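Putative enoyl-CoA hydratase/isomerase (Bordetella parapertussis, PDB 3ISA) probably acts on acyl-CoA thioesters as a crotonase-family hydratase or isomerase, its actual substrate and reaction being unknown. Local coordinates at residues D41-D44 / A45-E49; R86-M89 / L90-R93; C180-Q183 / A184-P187; L200-A203 / T204-T207. All coordinates share one frame; numbering follows the deposited sequence.

All four contacts are local, within or at the start of helices of a crotonase-like chain. Interactions 1 and 2 sit on neighbouring helices, 33-48 and 77-95, with centres about 14 Å apart, and touch directly: Arg-93 NE makes a 2.8 Å salt bridge to Asp-44 OD1. Interaction 4, at the start of helix 202-212, comes to about 7 Å from interaction 1 at the nearest atoms without touching it. Interaction 3 stands apart at the end of the main sheet, its centre 26 to 28 Å from the other three, although helices 186-197 and 202-212 are consecutive. Interactions 2 and 4 also reach other subunits of the hexamer. No ligand site is established at any of them.

Interaction 1: D41-D44 / A45-E49; sequences DGVD and AAHRE
Val-43 holds CG1 anti to its backbone N (chi1 171°), while His-47, one turn on, keeps CG beside its own N (chi1 -65°); the two side chains therefore run alongside each other in the same direction. Val-43 CG1 meets the imidazole at its far end, 3.4 Å from His-47 CE1. Over one face of that ring lies Val-43 O, 3.3 Å above the plane and toward the rim. The same carbonyl oxygen accepts the backbone bond from His-47 N at 3.0 Å, one of four i to i+4 bonds that join 41-44 to 45-48.

Water joins the polar groups. One molecule donates to Asp-44 OD1 at 2.9 Å and bonds His-47 ND1 at 2.8 Å, bridging two groups whose own atoms are too far apart to bond. Arg-48 bends at chi3 (-44°) and folds back over the helix, with Asp-44 O over a face of its guanidinium; a second water lies in the guanidinium plane, accepting from Arg-48 NH1 at 3.0 Å and donating to Asp-41 O.

Helix 33-48 is the crossover of the beta-alpha-beta unit between strands 17-22 and 53-58; Val-43 packs on Phe-56 and His-47 on Leu-54. Asp-44 OD1 also takes a salt bridge from Arg-93 of helix 77-95. That positive partner probably stabilises the carboxylate as an anion, while the shared water links the same oxygen, Asp-44 OD1, to His-47 ND1.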
loop_
_atom_site.group_PDB
_atom_site.type_symbol
_atom_site.label_atom_id
_atom_site.label_comp_id
_atom_site.label_asym_id
_atom_site.label_seq_id
_atom_site.Cartn_x
_atom_site.Cartn_y
_atom_site.Cartn_z
ATOM N N ASP D 41 18.565 -18.598 -17.274
ATOM C CA ASP D 41 18.028 -19.594 -18.199
ATOM C C ASP D 41 17.593 -20.883 -17.491
ATOM O O ASP D 41 16.479 -21.377 -17.723
ATOM C CB ASP D 41 19.047 -19.877 -19.306
ATOM C CG ASP D 41 19.182 -18.718 -20.294
ATOM O OD1 ASP D 41 18.351 -17.776 -20.247
ATOM O OD2 ASP D 41 20.111 -18.742 -21.126
ATOM N N GLY D 42 18.463 -21.407 -16.614
ATOM C CA GLY D 42 18.184 -22.629 -15.860
ATOM C C GLY D 42 16.987 -22.501 -14.927
ATOM O O GLY D 42 16.127 -23.388 -14.888
ATOM N N VAL D 43 16.945 -21.404 -14.166
ATOM C CA VAL D 43 15.813 -21.104 -13.270
ATOM C C VAL D 43 14.492 -20.955 -14.049
ATOM O O VAL D 43 13.475 -21.531 -13.652
ATOM C CB VAL D 43 16.116 -19.880 -12.344
ATOM C CG1 VAL D 43 14.888 -19.462 -11.601
ATOM C CG2 VAL D 43 17.240 -20.259 -11.332
ATOM N N ASP D 44 14.521 -20.217 -15.159
ATOM C CA ASP D 44 13.333 -20.064 -16.023
ATOM C C ASP D 44 12.836 -21.409 -16.566
ATOM O O ASP D 44 11.629 -21.649 -16.593
ATOM C CB ASP D 44 13.598 -19.105 -17.188
ATOM C CG ASP D 44 13.706 -17.648 -16.753
ATOM O OD1 ASP D 44 13.488 -17.331 -15.563
ATOM O OD2 ASP D 44 14.024 -16.800 -17.611
ATOM N N ALA D 45 13.765 -22.280 -16.971
ATOM C CA ALA D 45 13.423 -23.604 -17.488
ATOM C C ALA D 45 12.794 -24.463 -16.391
ATOM O O ALA D 45 11.795 -25.132 -16.630
ATOM C CB ALA D 45 14.659 -24.280 -18.066
ATOM N N ALA D 46 13.366 -24.416 -15.185
ATOM C CA ALA D 46 12.806 -25.128 -14.034
ATOM C C ALA D 46 11.383 -24.660 -13.668
ATOM O O ALA D 46 10.549 -25.486 -13.277
ATOM C CB ALA D 46 13.729 -25.020 -12.843
ATOM N N HIS D 47 11.120 -23.353 -13.806
ATOM C CA HIS D 47 9.796 -22.838 -13.534
ATOM C C HIS D 47 8.789 -23.308 -14.602
ATOM O O HIS D 47 7.663 -23.676 -14.265
ATOM C CB HIS D 47 9.831 -21.317 -13.355
ATOM C CG HIS D 47 10.613 -20.872 -12.150
ATOM N ND1 HIS D 47 10.887 -19.548 -11.883
ATOM C CD2 HIS D 47 11.188 -21.580 -11.148
ATOM C CE1 HIS D 47 11.581 -19.462 -10.763
ATOM N NE2 HIS D 47 11.787 -20.682 -10.305
ATOM N N ARG D 48 9.205 -23.344 -15.864
ATOM C CA ARG D 48 8.366 -23.901 -16.934
ATOM C C ARG D 48 8.035 -25.374 -16.676
ATOM O O ARG D 48 6.901 -25.819 -16.884
ATOM C CB ARG D 48 9.039 -23.729 -18.296
ATOM C CG ARG D 48 9.015 -22.284 -18.829
ATOM C CD ARG D 48 9.347 -22.228 -20.339
ATOM N NE ARG D 48 10.493 -23.083 -20.684
ATOM C CZ ARG D 48 11.771 -22.699 -20.658
ATOM N NH1 ARG D 48 12.087 -21.446 -20.314
ATOM N NH2 ARG D 48 12.739 -23.569 -20.987
ATOM N N GLU D 49 9.017 -26.113 -16.162
ATOM C CA GLU D 49 8.882 -27.560 -15.972
ATOM C C GLU D 49 8.338 -27.902 -14.577
ATOM O O GLU D 49 8.158 -29.080 -14.222
ATOM C CB GLU D 49 10.224 -28.241 -16.311
ATOM C CG GLU D 49 10.612 -27.997 -17.813
ATOM C CD GLU D 49 12.038 -28.414 -18.236
ATOM O OE1 GLU D 49 12.456 -29.543 -17.926
ATOM O OE2 GLU D 49 12.724 -27.619 -18.937
HETATM O O HOH W 1 15.051 -20.921 -20.065
HETATM O O HOH W 2 11.172 -17.708 -13.909
#

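Interaction 2: R86-M89 / L90-R93; sequences RIEM and LLQR
Glu-88 OE2 takes a hydrogen bond from Gln-92 NE2 at 2.8 Å, the direct side-chain bond between these two turns of helix 77-95. The donor reaches OE2 on its anti side, 27° out of the carboxylate plane, and the oxygen lies close to the plane of the amide. Carboxylate and amide planes stand nearly perpendicular, 88° apart. Glu-88 gets there by turning at chi2 (60°), which carries its carboxylate forward along the helix toward Gln-92, whereas Gln-92 is extended beyond CG. The other carboxylate oxygen, Glu-88 OE1, rests 3.6 Å from Leu-91 CD1. The same methyl also meets an apolar neighbour, Ile-87 CG2 lying 3.9 Å from Leu-91 CD1.

On another side of the helix, Met-89 and Arg-93 run alongside each other. A water donates to Met-89 O at 2.6 Å and accepts from Arg-93 NH2 at 3.3 Å, so Met-89 O serves both this water and the backbone N-H of Arg-93.

Farther out, Arg-146 forms a salt bridge with Glu-88 OE2, and Gln-92 NE2 gives a further bond to Asp-217 O. Gln-92 OE1 accepts from Arg-226 of a second subunit, tying this helix to the assembly. Arg-86 pairs with Glu-37, and Arg-93 with Asp-44, both on helix 33-48.

The buried carboxylate of Glu-88 thus has an amide and a guanidinium on the same oxygen, an environment that would favour its charged form, while both amide ends of Gln-92 are engaged and its flip state is fixed.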
loop_
_atom_site.group_PDB
_atom_site.type_symbol
_atom_site.label_atom_id
_atom_site.label_comp_id
_atom_site.label_asym_id
_atom_site.label_seq_id
_atom_site.Cartn_x
_atom_site.Cartn_y
_atom_site.Cartn_z
ATOM N N ARG D 86 20.897 -7.598 -14.040
ATOM C CA ARG D 86 20.632 -9.001 -14.337
ATOM C C ARG D 86 20.799 -9.890 -13.089
ATOM O O ARG D 86 20.025 -10.818 -12.889
ATOM C CB ARG D 86 21.467 -9.480 -15.541
ATOM C CG ARG D 86 21.142 -8.757 -16.892
ATOM C CD ARG D 86 19.702 -8.981 -17.365
ATOM N NE ARG D 86 19.538 -10.326 -17.932
ATOM C CZ ARG D 86 18.364 -10.902 -18.191
ATOM N NH1 ARG D 86 17.234 -10.256 -17.915
ATOM N NH2 ARG D 86 18.317 -12.120 -18.726
ATOM N N ILE D 87 21.800 -9.599 -12.259
ATOM C CA ILE D 87 21.936 -10.268 -10.957
ATOM C C ILE D 87 20.665 -10.068 -10.115
ATOM O O ILE D 87 20.086 -11.037 -9.634
ATOM C CB ILE D 87 23.229 -9.829 -10.200
ATOM C CG1 ILE D 87 24.464 -10.449 -10.875
ATOM C CG2 ILE D 87 23.184 -10.265 -8.732
ATOM C CD1 ILE D 87 25.807 -9.836 -10.449
ATOM N N GLU D 88 20.200 -8.827 -9.968
ATOM C CA GLU D 88 18.971 -8.599 -9.176
ATOM C C GLU D 88 17.745 -9.288 -9.792
ATOM O O GLU D 88 16.907 -9.810 -9.064
ATOM C CB GLU D 88 18.713 -7.102 -8.946
ATOM C CG GLU D 88 17.437 -6.741 -8.115
ATOM C CD GLU D 88 17.413 -7.325 -6.678
ATOM O OE1 GLU D 88 18.406 -7.925 -6.215
ATOM O OE2 GLU D 88 16.373 -7.183 -6.002
ATOM N N MET D 89 17.658 -9.309 -11.127
ATOM C CA MET D 89 16.570 -10.003 -11.791
ATOM C C MET D 89 16.622 -11.520 -11.464
ATOM O O MET D 89 15.598 -12.135 -11.148
ATOM C CB MET D 89 16.539 -9.688 -13.294
ATOM C CG MET D 89 16.082 -8.222 -13.610
ATOM S SD MET D 89 16.175 -7.729 -15.367
ATOM C CE MET D 89 14.721 -8.540 -15.984
ATOM N N LEU D 90 17.826 -12.084 -11.476
ATOM C CA LEU D 90 18.044 -13.465 -11.074
ATOM C C LEU D 90 17.620 -13.712 -9.618
ATOM O O LEU D 90 16.887 -14.677 -9.341
ATOM C CB LEU D 90 19.514 -13.865 -11.262
ATOM C CG LEU D 90 19.887 -15.239 -10.673
ATOM C CD1 LEU D 90 19.126 -16.419 -11.343
ATOM C CD2 LEU D 90 21.409 -15.456 -10.677
ATOM N N LEU D 91 18.052 -12.838 -8.712
ATOM C CA LEU D 91 17.744 -12.997 -7.280
ATOM C C LEU D 91 16.224 -12.975 -7.034
ATOM O O LEU D 91 15.689 -13.750 -6.242
ATOM C CB LEU D 91 18.468 -11.912 -6.464
ATOM C CG LEU D 91 19.994 -11.936 -6.565
ATOM C CD1 LEU D 91 20.602 -10.741 -5.840
ATOM C CD2 LEU D 91 20.531 -13.262 -6.025
ATOM N N GLN D 92 15.531 -12.103 -7.759
ATOM C CA GLN D 92 14.091 -12.007 -7.620
ATOM C C GLN D 92 13.378 -13.261 -8.146
ATOM O O GLN D 92 12.386 -13.707 -7.558
ATOM C CB GLN D 92 13.593 -10.711 -8.279
ATOM C CG GLN D 92 14.048 -9.468 -7.480
ATOM C CD GLN D 92 13.463 -8.171 -8.002
ATOM O OE1 GLN D 92 12.581 -8.169 -8.876
ATOM N NE2 GLN D 92 13.936 -7.056 -7.455
ATOM N N ARG D 93 13.889 -13.835 -9.238
ATOM C CA ARG D 93 13.353 -15.077 -9.788
ATOM C C ARG D 93 13.525 -16.230 -8.799
ATOM O O ARG D 93 12.599 -17.002 -8.587
ATOM C CB ARG D 93 14.059 -15.425 -11.096
ATOM C CG ARG D 93 13.447 -14.773 -12.314
ATOM C CD ARG D 93 14.538 -14.539 -13.319
ATOM N NE ARG D 93 14.134 -14.757 -14.704
ATOM C CZ ARG D 93 13.785 -13.793 -15.544
ATOM N NH1 ARG D 93 13.472 -14.099 -16.790
ATOM N NH2 ARG D 93 13.753 -12.529 -15.145
HETATM O O HOH W 3 14.675 -11.533 -18.593
HETATM O O HOH W 4 13.428 -11.220 -12.171
#

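Interaction 3: C180-Q183 / A184-P187; sequences CAAQ and AQWP
Trp-186 NE1 gives a 3.0 Å hydrogen bond to Ala-181 O, joining the indole to the backbone five residues earlier. It is a bent bond, with an angle of 135° at the hydrogen; the nitrogen approaches from above the carbonyl plane, and the oxygen is itself tilted from the plane of the ring. Next to it, Ala-182 O lies 3.2 Å from Trp-186 CD1 while accepting its own bond from Gln-185 N at 3.0 Å. Trp-186 N in turn bonds to Gln-183 O at 3.1 Å. These last two are i to i+3 bonds, each with the donor above the carbonyl plane, as suits the tight 3-10 winding of Gln-183 to Gln-185.

Gln-183 covers one face of the indole. Its CG sits 3.7 Å from the centroid of the six-membered ring and only 8° off the normal, a well-centred CH-pi contact, with CA over the same ring system toward its rim. Both residues carry CG beside the backbone N, and the glutamine then runs on extended, its amide plane turned 21° from the ring. Ala-181 CB adds apolar contact 4.2 Å from Trp-186 CD1.

Thr-126 touches both Gln-183 and Trp-186, and Ala-181 pairs by backbone bonds with Cys-125 at the end of strand 122-125. This is a strand-to-helix connection at the edge of the crotonase core sheet: the chain leaves strand 179-180, makes a 3-10 turn under the indole and enters helix 186-197.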
loop_
_atom_site.group_PDB
_atom_site.type_symbol
_atom_site.label_atom_id
_atom_site.label_comp_id
_atom_site.label_asym_id
_atom_site.label_seq_id
_atom_site.Cartn_x
_atom_site.Cartn_y
_atom_site.Cartn_z
ATOM N N CYS D 180 23.870 -25.468 10.787
ATOM C CA CYS D 180 25.154 -25.796 10.232
ATOM C C CYS D 180 25.180 -27.285 9.946
ATOM O O CYS D 180 24.587 -28.075 10.682
ATOM C CB CYS D 180 26.260 -25.386 11.193
ATOM S SG CYS D 180 26.292 -23.599 11.385
ATOM N N ALA D 181 25.836 -27.662 8.854
ATOM C CA ALA D 181 25.883 -29.054 8.437
ATOM C C ALA D 181 27.103 -29.290 7.573
ATOM O O ALA D 181 27.348 -28.555 6.608
ATOM C CB ALA D 181 24.614 -29.439 7.680
ATOM N N ALA D 182 27.868 -30.320 7.937
ATOM C CA ALA D 182 29.019 -30.756 7.155
ATOM C C ALA D 182 28.529 -31.215 5.785
ATOM O O ALA D 182 27.374 -31.638 5.645
ATOM C CB ALA D 182 29.753 -31.896 7.877
ATOM N N GLN D 183 29.401 -31.132 4.782
ATOM C CA GLN D 183 29.065 -31.551 3.409
ATOM C C GLN D 183 28.567 -32.993 3.290
ATOM O O GLN D 183 27.734 -33.291 2.428
ATOM C CB GLN D 183 30.233 -31.297 2.468
ATOM C CG GLN D 183 30.518 -29.805 2.286
ATOM C CD GLN D 183 31.486 -29.512 1.160
ATOM O OE1 GLN D 183 31.323 -29.994 0.039
ATOM N NE2 GLN D 183 32.498 -28.702 1.448
ATOM N N ALA D 184 29.045 -33.867 4.182
ATOM C CA ALA D 184 28.600 -35.265 4.233
ATOM C C ALA D 184 27.101 -35.436 4.546
ATOM O O ALA D 184 26.495 -36.437 4.150
ATOM C CB ALA D 184 29.459 -36.068 5.226
ATOM N N GLN D 185 26.515 -34.458 5.244
ATOM C CA GLN D 185 25.081 -34.440 5.573
ATOM C C GLN D 185 24.204 -33.804 4.489
ATOM O O GLN D 185 22.976 -33.865 4.557
ATOM C CB GLN D 185 24.851 -33.706 6.899
ATOM C CG GLN D 185 24.987 -34.583 8.160
ATOM C CD GLN D 185 26.388 -35.164 8.350
ATOM O OE1 GLN D 185 27.317 -34.467 8.766
ATOM N NE2 GLN D 185 26.539 -36.451 8.040
ATOM N N TRP D 186 24.837 -33.187 3.499
ATOM C CA TRP D 186 24.102 -32.482 2.436
ATOM C C TRP D 186 23.167 -33.377 1.584
ATOM O O TRP D 186 22.010 -32.981 1.366
ATOM C CB TRP D 186 25.048 -31.620 1.589
ATOM C CG TRP D 186 25.610 -30.405 2.314
ATOM C CD1 TRP D 186 25.427 -30.065 3.627
ATOM C CD2 TRP D 186 26.448 -29.382 1.753
ATOM N NE1 TRP D 186 26.084 -28.890 3.912
ATOM C CE2 TRP D 186 26.726 -28.456 2.780
ATOM C CE3 TRP D 186 27.006 -29.166 0.475
ATOM C CZ2 TRP D 186 27.525 -27.326 2.577
ATOM C CZ3 TRP D 186 27.800 -28.042 0.274
ATOM C CH2 TRP D 186 28.049 -27.135 1.322
ATOM N N PRO D 187 23.629 -34.580 1.122
ATOM C CA PRO D 187 22.664 -35.447 0.420
ATOM C C PRO D 187 21.358 -35.739 1.178
ATOM O O PRO D 187 20.288 -35.687 0.567
ATOM C CB PRO D 187 23.468 -36.739 0.168
ATOM C CG PRO D 187 24.869 -36.249 0.029
ATOM C CD PRO D 187 24.974 -35.205 1.126
#

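Interaction 4: L200-A203 / T204-T207; sequences LDPA and TRAT
Asp-201 is the N-cap of helix 202-212, and its side chain closes over the first turn on Thr-204. From CB, which points away from the helix, a chi1 of 68° sets CG between the backbone N and the carbonyl carbon and swings the carboxylate back. CG then comes 3.3 Å from Thr-204 OG1. At the tip the two oxygens divide the work: OD1 accepts from Thr-204 N at 3.0 Å, met from well above the carboxylate plane, and OD2 accepts from Thr-204 OG1 at 2.8 Å on its syn side. One residue thus supplies both donors, and the capping N-H is satisfied by the carboxylate. The backbone of Asp-201 starts the regular pattern, its O taking a nearly straight bond from Arg-205 N at 2.8 Å.

Arg-205 leaves the helix extended, then bends at chi3 (57°), laying its guanidinium across Pro-202. Ala-197 O is bonded by Arg-205 NH1, which holds that end of the group. Leu-200, Thr-204 and Thr-207 pack against a third subunit, on Gly-161, Leu-136 and Val-141 respectively. Over one face of the guanidinium rests Pro-202 CA, 3.5 Å from Arg-205 NH2.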
loop_
_atom_site.group_PDB
_atom_site.type_symbol
_atom_site.label_atom_id
_atom_site.label_comp_id
_atom_site.label_asym_id
_atom_site.label_seq_id
_atom_site.Cartn_x
_atom_site.Cartn_y
_atom_site.Cartn_z
ATOM N N LEU D 200 3.143 -31.078 -1.598
ATOM C CA LEU D 200 1.978 -30.403 -2.169
ATOM C C LEU D 200 2.040 -30.435 -3.691
ATOM O O LEU D 200 3.121 -30.564 -4.265
ATOM C CB LEU D 200 1.928 -28.947 -1.706
ATOM C CG LEU D 200 1.976 -28.636 -0.205
ATOM C CD1 LEU D 200 1.941 -27.108 0.009
ATOM C CD2 LEU D 200 0.808 -29.360 0.523
ATOM N N ASP D 201 0.890 -30.279 -4.339
ATOM C CA ASP D 201 0.846 -30.230 -5.805
ATOM C C ASP D 201 1.449 -28.896 -6.314
ATOM O O ASP D 201 1.504 -27.920 -5.546
ATOM C CB ASP D 201 -0.589 -30.451 -6.323
ATOM C CG ASP D 201 -1.519 -29.306 -5.987
ATOM O OD1 ASP D 201 -1.524 -28.297 -6.723
ATOM O OD2 ASP D 201 -2.262 -29.422 -4.995
ATOM N N PRO D 202 1.915 -28.854 -7.589
ATOM C CA PRO D 202 2.570 -27.640 -8.118
ATOM C C PRO D 202 1.769 -26.345 -7.968
ATOM O O PRO D 202 2.342 -25.313 -7.578
ATOM C CB PRO D 202 2.795 -27.984 -9.598
ATOM C CG PRO D 202 2.897 -29.468 -9.625
ATOM C CD PRO D 202 1.921 -29.946 -8.593
ATOM N N ALA D 203 0.465 -26.390 -8.241
ATOM C CA ALA D 203 -0.356 -25.179 -8.150
ATOM C C ALA D 203 -0.480 -24.688 -6.698
ATOM O O ALA D 203 -0.411 -23.484 -6.436
ATOM C CB ALA D 203 -1.731 -25.395 -8.771
ATOM N N THR D 204 -0.643 -25.627 -5.764
ATOM C CA THR D 204 -0.815 -25.279 -4.355
ATOM C C THR D 204 0.503 -24.796 -3.765
ATOM O O THR D 204 0.527 -23.836 -2.984
ATOM C CB THR D 204 -1.413 -26.460 -3.536
ATOM O OG1 THR D 204 -2.678 -26.828 -4.096
ATOM C CG2 THR D 204 -1.636 -26.080 -2.077
ATOM N N ARG D 205 1.598 -25.448 -4.152
ATOM C CA ARG D 205 2.924 -25.021 -3.724
ATOM C C ARG D 205 3.207 -23.576 -4.168
ATOM O O ARG D 205 3.660 -22.754 -3.362
ATOM C CB ARG D 205 4.000 -25.993 -4.232
ATOM C CG ARG D 205 5.440 -25.604 -3.869
ATOM C CD ARG D 205 6.474 -26.639 -4.344
ATOM N NE ARG D 205 6.439 -26.889 -5.798
ATOM C CZ ARG D 205 6.053 -28.038 -6.347
ATOM N NH1 ARG D 205 5.681 -29.053 -5.570
ATOM N NH2 ARG D 205 6.046 -28.176 -7.674
ATOM N N ALA D 206 2.913 -23.266 -5.428
ATOM C CA ALA D 206 3.128 -21.929 -5.971
ATOM C C ALA D 206 2.296 -20.895 -5.218
ATOM O O ALA D 206 2.801 -19.832 -4.857
ATOM C CB ALA D 206 2.787 -21.895 -7.458
ATOM N N THR D 207 1.032 -21.223 -4.965
ATOM C CA THR D 207 0.132 -20.330 -4.220
ATOM C C THR D 207 0.642 -20.080 -2.802
ATOM O O THR D 207 0.725 -18.930 -2.359
ATOM C CB THR D 207 -1.306 -20.884 -4.201
ATOM O OG1 THR D 207 -1.816 -20.869 -5.535
ATOM C CG2 THR D 207 -2.223 -20.028 -3.300
#